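Local coordinates for translation initiation factor eif-2b-like protein (Chaetomium thermophilum, PDB 4ZEO) that serves as the delta subunit of eIF2B, the guanine nucleotide exchange factor for eIF2, and probably acts in the initiation of translation, at residues 160-165 and 169-174; 198-203 and 247-252; 202-207 and 235-240; 360-363 and 367-370; 376-381 and 427-432. One frame throughout, in Å; residues are numbered along the deposited sequence.

Interaction 1 of 5, residues 160-165 and 169-174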
# COMPACT_ATOMS: atom_id res chain seq x y z
N LEU A 160 17.34 -5.39 10.28
CA LEU A 160 17.43 -4.56 11.47
C LEU A 160 17.17 -3.07 11.13
O LEU A 160 16.39 -2.39 11.80
CB LEU A 160 18.82 -4.72 12.06
CG LEU A 160 19.02 -4.25 13.48
CD1 LEU A 160 18.34 -5.26 14.41
CD2 LEU A 160 20.50 -4.07 13.80
N ALA A 161 17.81 -2.59 10.06
CA ALA A 161 17.66 -1.22 9.61
C ALA A 161 16.23 -0.95 9.15
O ALA A 161 15.66 0.08 9.50
CB ALA A 161 18.63 -0.92 8.49
N VAL A 162 15.64 -1.87 8.39
CA VAL A 162 14.26 -1.68 7.93
C VAL A 162 13.26 -1.63 9.09
O VAL A 162 12.37 -0.78 9.11
CB VAL A 162 13.85 -2.77 6.92
CG1 VAL A 162 12.34 -2.82 6.75
CG2 VAL A 162 14.54 -2.53 5.60
N GLY A 163 13.41 -2.54 10.06
CA GLY A 163 12.54 -2.57 11.22
C GLY A 163 12.64 -1.31 12.06
O GLY A 163 11.64 -0.76 12.54
N GLN A 164 13.87 -0.83 12.22
CA GLN A 164 14.06 0.40 12.95
C GLN A 164 13.31 1.53 12.24
O GLN A 164 12.66 2.35 12.90
CB GLN A 164 15.55 0.73 13.07
CG GLN A 164 16.23 -0.09 14.15
CD GLN A 164 17.72 -0.19 13.96
OE1 GLN A 164 18.30 0.54 13.16
NE2 GLN A 164 18.35 -1.07 14.71
N GLN A 165 13.35 1.54 10.91
CA GLN A 165 12.62 2.53 10.13
C GLN A 165 11.12 2.42 10.34
O GLN A 165 10.43 3.43 10.41
CB GLN A 165 12.96 2.40 8.67
CG GLN A 165 14.41 2.67 8.38
CD GLN A 165 14.78 2.32 6.97
OE1 GLN A 165 13.98 2.43 6.05
NE2 GLN A 165 16.01 1.87 6.79
N PHE A 169 8.93 5.13 12.60
CA PHE A 169 7.81 5.70 11.86
C PHE A 169 8.33 6.45 10.64
O PHE A 169 7.64 7.26 10.04
CB PHE A 169 6.94 6.58 12.77
CG PHE A 169 5.51 6.61 12.38
CD1 PHE A 169 4.80 5.43 12.28
CD2 PHE A 169 4.86 7.82 12.13
CE1 PHE A 169 3.47 5.44 11.91
CE2 PHE A 169 3.53 7.84 11.76
CZ PHE A 169 2.83 6.65 11.66
N ALA A 170 9.59 6.18 10.29
CA ALA A 170 10.18 6.66 9.05
C ALA A 170 9.52 5.98 7.84
O ALA A 170 9.33 6.60 6.79
CB ALA A 170 11.66 6.42 9.06
N LEU A 171 9.20 4.69 7.96
CA LEU A 171 8.42 4.00 6.94
C LEU A 171 6.99 3.86 7.41
O LEU A 171 6.74 3.14 8.37
CB LEU A 171 8.96 2.61 6.63
CG LEU A 171 10.25 2.41 5.87
CD1 LEU A 171 10.70 0.97 6.07
CD2 LEU A 171 10.04 2.75 4.41
N LYS A 172 6.04 4.50 6.72
CA LYS A 172 4.67 4.49 7.21
C LYS A 172 3.69 3.63 6.43
O LYS A 172 3.01 2.81 7.03
CB LYS A 172 4.12 5.93 7.28
CG LYS A 172 5.10 6.93 7.81
CD LYS A 172 4.48 8.29 8.01
CE LYS A 172 5.50 9.25 8.66
NZ LYS A 172 4.93 10.05 9.79
N ASP A 173 3.59 3.80 5.13
CA ASP A 173 2.58 3.06 4.38
C ASP A 173 2.96 1.59 4.17
O ASP A 173 4.13 1.22 4.21
CB ASP A 173 2.29 3.75 3.06
CG ASP A 173 3.49 3.82 2.17
OD1 ASP A 173 4.51 4.39 2.62
OD2 ASP A 173 3.41 3.30 1.05
N SER A 174 1.93 0.78 3.97
CA SER A 174 2.08 -0.66 3.83
C SER A 174 2.92 -1.07 2.62
O SER A 174 3.66 -2.04 2.67
CB SER A 174 0.70 -1.33 3.76
OG SER A 174 -0.07 -0.75 2.73
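The backbone oxygen of Gln165 receives the chain as it folds back after helix 157-168: the N-H of Leu171 points almost straight at it (N to O 3.0 Å, 168° at the hydrogen), while the N-H of Ala170 adds a weak, bent bond of 2.9 Å between its N and Gln165 O. This is a Schellman motif, the common C-terminal end of an alpha-helix. Its pivot is Phe169, whose positive phi (80°) breaks the helical run; glycine adopts this left-handed conformation more easily, yet a phenylalanine holds it here. The benzyl group leaves the turn, and Lys172 lays its aliphatic CG over the centre of the ring, 4.3 Å above the plane.

Leu171 provides the apolar part of the closure. With CG anti to its own carbonyl carbon (chi1 -72°), the side chain returns to the helix and brings CD1 against the base of Gln165, 3.7 Å from CB. The same methyl lies beside the amide oxygen, which the extended side chain of Gln165 carries past it. A branched aliphatic residue suits this place because Leu171 also touches Ser176 and Ala180 of the following helix 174-191, on which Val162 packs too. Ala170 is small enough to sit at the helix end, its CB 3.5 Å from Gln165 O. Asp173 then N-caps helix 174-191, and its OD1 bonds Ser176 OG. One turn earlier in the first helix, Val162 CG1 meets Leu171 CD1 at 4.2 Å.

Interaction 2 of 5, residues 198-203 and 247-252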
# COMPACT_ATOMS: atom_id res chain seq x y z
N ASN A 198 22.53 -30.21 5.62
CA ASN A 198 21.18 -29.67 5.70
C ASN A 198 20.74 -29.10 4.35
O ASN A 198 21.54 -28.98 3.44
CB ASN A 198 21.11 -28.62 6.82
CG ASN A 198 19.72 -28.48 7.43
OD1 ASN A 198 18.70 -28.64 6.75
ND2 ASN A 198 19.67 -28.21 8.73
N SER A 199 19.46 -28.82 4.19
CA SER A 199 18.97 -28.22 2.97
C SER A 199 18.23 -26.93 3.29
O SER A 199 17.68 -26.78 4.38
CB SER A 199 18.05 -29.16 2.20
OG SER A 199 16.81 -29.29 2.87
N LEU A 200 18.21 -26.01 2.34
CA LEU A 200 17.50 -24.76 2.52
C LEU A 200 16.02 -25.04 2.77
O LEU A 200 15.39 -24.39 3.60
CB LEU A 200 17.68 -23.88 1.28
CG LEU A 200 16.86 -22.60 1.05
CD1 LEU A 200 17.66 -21.62 0.20
CD2 LEU A 200 15.50 -22.86 0.41
N SER A 201 15.50 -26.05 2.06
CA SER A 201 14.08 -26.43 2.13
C SER A 201 13.65 -26.78 3.55
O SER A 201 12.48 -26.72 3.87
CB SER A 201 13.76 -27.60 1.20
OG SER A 201 14.44 -28.78 1.58
N ARG A 202 14.58 -27.28 4.34
CA ARG A 202 14.33 -27.65 5.73
C ARG A 202 14.82 -26.62 6.77
O ARG A 202 14.25 -26.51 7.85
CB ARG A 202 14.92 -29.05 5.99
CG ARG A 202 14.09 -30.15 5.29
CD ARG A 202 14.27 -31.56 5.89
NE ARG A 202 13.91 -32.60 4.92
CZ ARG A 202 13.95 -33.91 5.16
NH1 ARG A 202 14.32 -34.37 6.35
NH2 ARG A 202 13.61 -34.77 4.20
N HIS A 203 15.98 -26.00 6.52
CA HIS A 203 16.63 -25.06 7.45
C HIS A 203 16.17 -23.59 7.40
O HIS A 203 16.03 -22.91 8.42
CB HIS A 203 18.14 -25.11 7.24
CG HIS A 203 18.92 -24.24 8.17
ND1 HIS A 203 19.43 -23.01 7.80
CD2 HIS A 203 19.29 -24.42 9.46
CE1 HIS A 203 20.06 -22.47 8.82
NE2 HIS A 203 20.01 -23.31 9.84
N ASP A 247 22.62 -22.85 -4.68
CA ASP A 247 22.78 -21.77 -5.65
C ASP A 247 21.52 -21.64 -6.55
O ASP A 247 21.08 -20.52 -6.84
CB ASP A 247 24.08 -21.93 -6.45
CG ASP A 247 24.12 -23.20 -7.29
OD1 ASP A 247 23.07 -23.84 -7.44
OD2 ASP A 247 25.22 -23.52 -7.79
N GLU A 248 20.96 -22.77 -6.98
CA GLU A 248 19.78 -22.76 -7.84
C GLU A 248 18.52 -22.36 -7.09
O GLU A 248 17.66 -21.69 -7.65
CB GLU A 248 19.56 -24.16 -8.46
CG GLU A 248 18.14 -24.40 -9.01
CD GLU A 248 17.92 -25.80 -9.59
OE1 GLU A 248 18.90 -26.45 -10.03
OE2 GLU A 248 16.75 -26.24 -9.63
N ALA A 249 18.42 -22.75 -5.82
CA ALA A 249 17.31 -22.32 -4.97
C ALA A 249 17.38 -20.84 -4.67
O ALA A 249 16.37 -20.12 -4.74
CB ALA A 249 17.27 -23.12 -3.67
N LYS A 250 18.57 -20.37 -4.33
CA LYS A 250 18.75 -18.96 -3.99
C LYS A 250 18.40 -18.09 -5.19
O LYS A 250 17.68 -17.10 -5.06
CB LYS A 250 20.17 -18.68 -3.51
CG LYS A 250 20.48 -19.40 -2.21
CD LYS A 250 21.56 -18.75 -1.37
CE LYS A 250 22.71 -18.24 -2.13
NZ LYS A 250 23.61 -17.53 -1.18
N GLU A 251 18.87 -18.49 -6.37
CA GLU A 251 18.64 -17.69 -7.57
C GLU A 251 17.13 -17.64 -7.89
O GLU A 251 16.63 -16.61 -8.35
CB GLU A 251 19.44 -18.24 -8.74
CG GLU A 251 19.65 -17.20 -9.82
CD GLU A 251 20.38 -15.96 -9.30
OE1 GLU A 251 21.32 -16.11 -8.49
OE2 GLU A 251 19.99 -14.83 -9.68
N GLY A 252 16.43 -18.75 -7.68
CA GLY A 252 14.99 -18.81 -7.85
C GLY A 252 14.22 -17.89 -6.91
O GLY A 252 13.23 -17.27 -7.29
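Leu200 reaches Ala249 and Lys250 in a small, buried helix-to-helix contact, where the first turn of helix 200-219 meets the beginning of the long helix 246-277 in the N-terminal helical domain of this family. The backbones come no closer than 7.9 Å, between the CA atoms of Leu200 and Ala249, and a long side chain meets a short one across that gap. Leu200 spans it: its CG is anti to the backbone N (chi1 169°), and CD1 arrives 4.2 Å from Ala249 CB. Alanine suits the receiving helix by leaving room for that methyl.

Lys250 contributes only the beginning of its chain, with CG 4.3 Å from Leu200 CD1. Its far end turns away, and NZ bonds the backbone oxygens of Glu190 and Tyr192, near the C-terminus of helix 174-191. One lysine thus offers methylenes to the leucine and its charge to carbonyls at a helix end, where a positive group is probably favoured.

Ser199, the N-cap residue, settles the turn that presents Leu200. Its carbonyl oxygen accepts from both Arg202 N and His203 N. Its own N-H is held by the preceding side chain, Asn198 OD1, at 2.7 Å from Ser199 N and on a lone pair of the amide oxygen. The hydroxyl is paired as well: Ser199 OG and Ser201 OG share a hydrogen bond of 2.7 Å.

Interaction 3 of 5, residues 202-207 and 235-240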
# COMPACT_ATOMS: atom_id res chain seq x y z
N ARG A 202 14.58 -27.28 4.34
CA ARG A 202 14.33 -27.65 5.73
C ARG A 202 14.82 -26.62 6.77
O ARG A 202 14.25 -26.51 7.85
CB ARG A 202 14.92 -29.05 5.99
CG ARG A 202 14.09 -30.15 5.29
CD ARG A 202 14.27 -31.56 5.89
NE ARG A 202 13.91 -32.60 4.92
CZ ARG A 202 13.95 -33.91 5.16
NH1 ARG A 202 14.32 -34.37 6.35
NH2 ARG A 202 13.61 -34.77 4.20
N HIS A 203 15.98 -26.00 6.52
CA HIS A 203 16.63 -25.06 7.45
C HIS A 203 16.17 -23.59 7.40
O HIS A 203 16.03 -22.91 8.42
CB HIS A 203 18.14 -25.11 7.24
CG HIS A 203 18.92 -24.24 8.17
ND1 HIS A 203 19.43 -23.01 7.80
CD2 HIS A 203 19.29 -24.42 9.46
CE1 HIS A 203 20.06 -22.47 8.82
NE2 HIS A 203 20.01 -23.31 9.84
N PHE A 204 15.99 -23.07 6.19
CA PHE A 204 15.87 -21.63 5.99
C PHE A 204 14.69 -20.96 6.72
O PHE A 204 14.88 -19.96 7.42
CB PHE A 204 15.80 -21.34 4.48
CG PHE A 204 15.66 -19.88 4.15
CD1 PHE A 204 16.74 -19.01 4.30
CD2 PHE A 204 14.47 -19.37 3.66
CE1 PHE A 204 16.61 -17.64 4.02
CE2 PHE A 204 14.33 -18.00 3.36
CZ PHE A 204 15.40 -17.14 3.54
N VAL A 205 13.49 -21.49 6.58
CA VAL A 205 12.34 -20.84 7.18
C VAL A 205 12.40 -20.82 8.72
O VAL A 205 12.32 -19.75 9.33
CB VAL A 205 11.02 -21.51 6.69
CG1 VAL A 205 9.81 -21.00 7.46
CG2 VAL A 205 10.86 -21.28 5.18
N PRO A 206 12.60 -21.97 9.37
CA PRO A 206 12.58 -21.80 10.83
C PRO A 206 13.83 -21.10 11.45
O PRO A 206 13.70 -20.42 12.46
CB PRO A 206 12.44 -23.24 11.33
CG PRO A 206 13.11 -24.07 10.26
CD PRO A 206 12.72 -23.39 8.98
N HIS A 207 15.02 -21.32 10.91
CA HIS A 207 16.25 -20.76 11.50
C HIS A 207 16.67 -19.39 11.03
O HIS A 207 17.36 -18.69 11.76
CB HIS A 207 17.40 -21.74 11.31
CG HIS A 207 17.22 -22.99 12.11
ND1 HIS A 207 16.41 -24.03 11.70
CD2 HIS A 207 17.70 -23.35 13.33
CE1 HIS A 207 16.42 -24.98 12.61
NE2 HIS A 207 17.20 -24.59 13.60
N ALA A 235 5.63 -20.42 0.76
CA ALA A 235 5.16 -21.43 -0.20
C ALA A 235 6.23 -21.71 -1.26
O ALA A 235 6.46 -22.86 -1.61
CB ALA A 235 3.84 -21.02 -0.84
N LYS A 236 6.91 -20.66 -1.74
CA LYS A 236 7.99 -20.81 -2.71
C LYS A 236 9.12 -21.66 -2.17
O LYS A 236 9.61 -22.55 -2.86
CB LYS A 236 8.53 -19.44 -3.12
CG LYS A 236 7.90 -18.88 -4.38
CD LYS A 236 8.21 -19.73 -5.63
CE LYS A 236 9.70 -19.82 -5.91
NZ LYS A 236 9.97 -20.72 -7.08
N VAL A 237 9.51 -21.43 -0.92
CA VAL A 237 10.54 -22.24 -0.30
C VAL A 237 10.11 -23.70 -0.23
O VAL A 237 10.91 -24.61 -0.47
CB VAL A 237 10.88 -21.73 1.12
CG1 VAL A 237 11.82 -22.71 1.82
CG2 VAL A 237 11.45 -20.31 1.05
N ASN A 238 8.84 -23.92 0.09
CA ASN A 238 8.32 -25.28 0.19
C ASN A 238 8.30 -26.05 -1.14
O ASN A 238 8.12 -27.26 -1.13
CB ASN A 238 6.93 -25.26 0.82
CG ASN A 238 6.98 -25.32 2.35
OD1 ASN A 238 6.72 -26.36 2.95
ND2 ASN A 238 7.28 -24.19 2.99
N LYS A 239 8.38 -25.36 -2.28
CA LYS A 239 8.42 -26.07 -3.58
C LYS A 239 9.76 -26.76 -3.81
O LYS A 239 9.86 -27.70 -4.59
CB LYS A 239 8.07 -25.11 -4.75
CG LYS A 239 6.54 -24.82 -4.85
CD LYS A 239 6.16 -23.53 -5.60
CE LYS A 239 5.59 -22.47 -4.60
NZ LYS A 239 4.81 -21.27 -5.07
N PHE A 240 10.78 -26.30 -3.09
CA PHE A 240 12.10 -26.91 -3.08
C PHE A 240 12.17 -28.21 -2.27
O PHE A 240 11.34 -28.45 -1.38
CB PHE A 240 13.10 -25.90 -2.53
CG PHE A 240 13.22 -24.67 -3.37
CD1 PHE A 240 13.23 -24.77 -4.74
CD2 PHE A 240 13.24 -23.42 -2.80
CE1 PHE A 240 13.33 -23.65 -5.52
CE2 PHE A 240 13.33 -22.29 -3.58
CZ PHE A 240 13.37 -22.41 -4.94
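Val237 faces two consecutive residues of helix 200-219, offering one methyl to each. Its CG1 packs on Val205 CG2 at 3.8 Å, and its CG2 touches the ring of Phe204 at CD2, 4.1 Å away. Val205 turns CG2, the methyl beside its backbone N, to the partner, whereas Val237 uses CG1, which stands anti to its backbone N (chi1 172°). The side chains of Phe204 and Val237 run at about a right angle to each other, with the methyl coming in obliquely at the ring. Short, stiff, beta-branched valines suit helices whose CA atoms approach to 7.8 Å, at Val205 and Val237, and the buried Phe204 packs alongside.

Further out, the Phe204 ring meets Tyr192 edge-to-face. The backbone behind this pair is irregular: the turn widens to pi type at 205-207, and the helix kinks at Pro206, whose nitrogen has no hydrogen to give to the preceding turn. Beside the kink, His207 sets its CB 3.3 Å above the plane of the His203 ring, and its ND1 makes a weak bond to His203 O. On the partner segment, Phe240 N bonds Val237 O at 3.1 Å. Val237 also touches Leu200. Helix 224-239 therefore packs on helix 200-219 through Val237, and Phe240, just after it, packs on helix 246-277 at Ala249 and Leu253, within the helical bundle.

Interaction 4 of 5, residues 360-363 and 367-370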
# COMPACT_ATOMS: atom_id res chain seq x y z
N GLU A 360 -4.64 1.64 3.74
CA GLU A 360 -3.58 0.73 4.16
C GLU A 360 -3.93 -0.73 3.84
O GLU A 360 -3.04 -1.54 3.61
CB GLU A 360 -3.34 0.88 5.65
CG GLU A 360 -2.52 2.09 6.05
CD GLU A 360 -1.40 2.44 5.09
OE1 GLU A 360 -1.58 3.39 4.29
OE2 GLU A 360 -0.33 1.81 5.18
N ALA A 361 -5.21 -1.07 3.85
CA ALA A 361 -5.63 -2.45 3.61
C ALA A 361 -7.10 -2.56 3.27
O ALA A 361 -7.88 -1.63 3.52
CB ALA A 361 -5.33 -3.33 4.82
N ILE A 362 -7.48 -3.71 2.72
CA ILE A 362 -8.89 -4.02 2.54
C ILE A 362 -9.16 -5.35 3.22
O ILE A 362 -8.47 -6.34 2.99
CB ILE A 362 -9.28 -4.05 1.07
CG1 ILE A 362 -9.06 -2.66 0.49
CG2 ILE A 362 -10.72 -4.49 0.94
CD1 ILE A 362 -9.62 -2.45 -0.83
N PHE A 363 -10.15 -5.35 4.10
CA PHE A 363 -10.48 -6.53 4.88
C PHE A 363 -11.31 -7.49 4.05
O PHE A 363 -11.79 -7.14 2.97
CB PHE A 363 -11.23 -6.14 6.15
CG PHE A 363 -10.41 -5.38 7.15
CD1 PHE A 363 -9.47 -6.03 7.93
CD2 PHE A 363 -10.55 -4.01 7.29
CE1 PHE A 363 -8.70 -5.33 8.83
CE2 PHE A 363 -9.78 -3.31 8.18
CZ PHE A 363 -8.86 -3.98 8.96
N SER A 367 -14.20 -3.89 3.70
CA SER A 367 -14.01 -2.55 4.25
C SER A 367 -12.58 -2.08 4.10
O SER A 367 -11.66 -2.88 4.00
CB SER A 367 -14.45 -2.49 5.72
OG SER A 367 -13.68 -3.38 6.52
N LEU A 368 -12.42 -0.76 4.11
CA LEU A 368 -11.13 -0.14 3.87
C LEU A 368 -10.54 0.35 5.18
O LEU A 368 -11.19 1.08 5.94
CB LEU A 368 -11.26 1.01 2.88
CG LEU A 368 -10.02 1.91 2.73
CD1 LEU A 368 -8.86 1.23 1.94
CD2 LEU A 368 -10.43 3.24 2.11
N HIS A 369 -9.33 -0.12 5.46
CA HIS A 369 -8.52 0.35 6.56
C HIS A 369 -7.70 1.54 6.07
O HIS A 369 -6.91 1.42 5.16
CB HIS A 369 -7.62 -0.78 7.04
CG HIS A 369 -7.06 -0.57 8.41
ND1 HIS A 369 -5.71 -0.60 8.67
CD2 HIS A 369 -7.67 -0.33 9.60
CE1 HIS A 369 -5.51 -0.39 9.96
NE2 HIS A 369 -6.68 -0.23 10.54
N ALA A 370 -7.94 2.72 6.64
CA ALA A 370 -7.36 3.94 6.09
C ALA A 370 -7.21 4.98 7.21
O ALA A 370 -7.83 4.82 8.27
CB ALA A 370 -8.22 4.47 4.93
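Glu360 and Ala361 both face His369, the signature of a classic beta bulge at the open end of a tight beta-hairpin made by strands 361-362 and 368-371. A single acceptor, His369 O, takes both N-H groups: Glu360 N at 2.7 Å and Ala361 N at a longer 3.3 Å. Regular antiparallel pairing follows. His369 N returns a bond of 2.9 Å to Ala361 O, and next to the loop Phe363 N bonds Ser367 O, also at 2.9 Å.

Ile362 and Leu368 form a non-hydrogen-bonded pair and send their branches to one face, where CG1 of Ile362 and CD1 of Leu368 meet at 4.2 Å. Ala361 and His369 occupy the other face, their CB atoms 4.1 Å apart. Phe363 directs a ring edge at the face of His369 in an offset edge-to-face pair, centroids 5.4 Å apart and planes at 72°. Its CE2 comes 3.5 Å from His369 CB. Ser367 suits the loop because its OG bonds both Asn365 OD1 and Asn428 ND2, tying the turn to the neighbouring strand 426-429.

The bent side chain of Glu360 leads away from the hairpin, and its OE2 accepts from Ser174 N at the start of helix 174-191. Strand 361-362 is an outer strand of a three-stranded antiparallel sheet; strand 368-371 lies in the middle, bonded through Leu368 and Ala370 to strand 426-429.

Interaction 5 of 5, residues 376-381 and 427-432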
# COMPACT_ATOMS: atom_id res chain seq x y z
N ASP A 376 -15.51 9.21 7.26
CA ASP A 376 -16.46 10.33 7.28
C ASP A 376 -16.64 10.88 5.87
O ASP A 376 -17.77 11.19 5.46
CB ASP A 376 -16.01 11.41 8.25
CG ASP A 376 -15.84 10.89 9.65
OD1 ASP A 376 -16.85 10.76 10.38
OD2 ASP A 376 -14.71 10.55 10.03
N VAL A 377 -15.54 10.97 5.13
CA VAL A 377 -15.57 11.44 3.75
C VAL A 377 -16.40 10.50 2.85
O VAL A 377 -17.29 10.96 2.13
CB VAL A 377 -14.14 11.55 3.17
CG1 VAL A 377 -14.17 12.04 1.72
CG2 VAL A 377 -13.32 12.49 4.02
N ALA A 378 -16.12 9.19 2.93
CA ALA A 378 -16.86 8.18 2.17
C ALA A 378 -18.35 8.13 2.55
O ALA A 378 -19.22 7.96 1.69
CB ALA A 378 -16.23 6.80 2.34
N MET A 379 -18.65 8.23 3.84
CA MET A 379 -20.05 8.25 4.27
C MET A 379 -20.80 9.48 3.75
O MET A 379 -21.95 9.36 3.29
CB MET A 379 -20.14 8.21 5.79
CG MET A 379 -19.80 6.83 6.40
SD MET A 379 -20.07 6.71 8.18
CE MET A 379 -18.73 7.73 8.78
N ALA A 380 -20.16 10.64 3.82
CA ALA A 380 -20.77 11.89 3.35
C ALA A 380 -21.04 11.85 1.85
O ALA A 380 -22.08 12.29 1.38
CB ALA A 380 -19.88 13.08 3.71
N ALA A 381 -20.09 11.32 1.10
CA ALA A 381 -20.21 11.20 -0.34
C ALA A 381 -21.30 10.19 -0.74
O ALA A 381 -22.13 10.48 -1.62
CB ALA A 381 -18.87 10.81 -0.91
N ASP A 427 -9.26 4.38 10.65
CA ASP A 427 -10.67 4.07 10.84
C ASP A 427 -11.12 3.07 9.76
O ASP A 427 -10.37 2.74 8.83
CB ASP A 427 -11.55 5.35 10.86
CG ASP A 427 -11.61 6.09 9.52
OD1 ASP A 427 -11.23 5.54 8.47
OD2 ASP A 427 -12.05 7.25 9.51
N ASN A 428 -12.34 2.56 9.90
CA ASN A 428 -12.85 1.57 8.97
C ASN A 428 -13.94 2.10 8.06
O ASN A 428 -14.97 2.60 8.53
CB ASN A 428 -13.37 0.37 9.75
CG ASN A 428 -13.70 -0.78 8.86
OD1 ASN A 428 -14.88 -1.10 8.67
ND2 ASN A 428 -12.68 -1.41 8.28
N THR A 429 -13.74 2.00 6.75
CA THR A 429 -14.81 2.40 5.85
C THR A 429 -15.54 1.17 5.35
O THR A 429 -15.00 0.39 4.55
CB THR A 429 -14.29 3.23 4.64
OG1 THR A 429 -13.67 4.45 5.09
CG2 THR A 429 -15.44 3.59 3.71
N HIS A 430 -16.80 1.01 5.79
CA HIS A 430 -17.63 -0.15 5.44
C HIS A 430 -17.84 -0.15 3.92
O HIS A 430 -17.92 0.91 3.31
CB HIS A 430 -18.97 -0.08 6.15
CG HIS A 430 -19.76 -1.36 6.08
ND1 HIS A 430 -20.44 -1.74 4.94
CD2 HIS A 430 -20.04 -2.29 7.01
CE1 HIS A 430 -21.06 -2.88 5.17
NE2 HIS A 430 -20.84 -3.23 6.42
N GLU A 431 -17.91 -1.33 3.30
CA GLU A 431 -18.03 -1.45 1.84
C GLU A 431 -19.28 -0.73 1.28
O GLU A 431 -19.33 -0.35 0.12
CB GLU A 431 -18.01 -2.91 1.41
CG GLU A 431 -19.38 -3.56 1.32
CD GLU A 431 -19.30 -4.91 0.65
OE1 GLU A 431 -20.26 -5.71 0.77
OE2 GLU A 431 -18.27 -5.17 -0.02
N ARG A 432 -20.28 -0.57 2.13
CA ARG A 432 -21.52 0.11 1.82
C ARG A 432 -21.23 1.56 1.37
O ARG A 432 -22.04 2.20 0.67
CB ARG A 432 -22.42 0.01 3.07
CG ARG A 432 -23.52 1.00 3.22
CD ARG A 432 -23.94 1.16 4.72
NE ARG A 432 -24.00 -0.10 5.45
CZ ARG A 432 -23.42 -0.31 6.64
NH1 ARG A 432 -23.52 -1.49 7.23
NH2 ARG A 432 -22.75 0.67 7.24
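Ala378 on helix 374-384 faces Thr429 at the end of strand 426-429; their CA atoms, 7.2 Å apart, mark the nearest approach of the two backbones, and no hydrogen bond joins the segments. The contact is one methyl on another. With OG1 of Thr429 anti to the carbonyl carbon (chi1 -62°), CG2 lies anti to the backbone N and comes 3.6 Å from Ala378 CB. Alanine suits this face because its single methyl lets the helix sit close to Thr429 while also touching Leu357 and Val388 of the main sheet.

Towards the beginning of both segments two acids approach, with OD2 of Asp376 and OD2 of Asp427 4.3 Å apart. The like charges are probably eased by the helix start: Asp427 OD2 accepts from Gly373 N and Ala375 N, whose amides would offset a negative charge.

Helix 374-384 connects parallel strands 354-358 and 387-391, which are neighbours in the sheet. The hairpin 361-371 is inserted between strand 354-358 and the helix, and strand 426-429 joins that hairpin later in the chain. The helix therefore belongs to a beta-alpha-beta crossover in a Rossmann-like alpha/beta domain.

Interaction 1 comes first along the chain, then interactions 2 and 3, which start from the same helix, then 4 and 5. Interactions 2 and 3 both use helix 200-219, share Arg202 and His203, and have centres 7 Å apart, forming one patch of the helical bundle. Interaction 1 stands apart from them, about 25 Å from interaction 3 between centres. Interactions 4 and 5 belong to the alpha/beta part: their centres are 11 Å apart, and strands 368-371 and 426-429 are neighbours in one antiparallel sheet. The bundle patch and interaction 5 lie on opposite sides of the chain's centre. Interaction 1 touches interaction 4 where the start of helix 174-191 meets the hairpin, joining the helical region to the Rossmann-like domain.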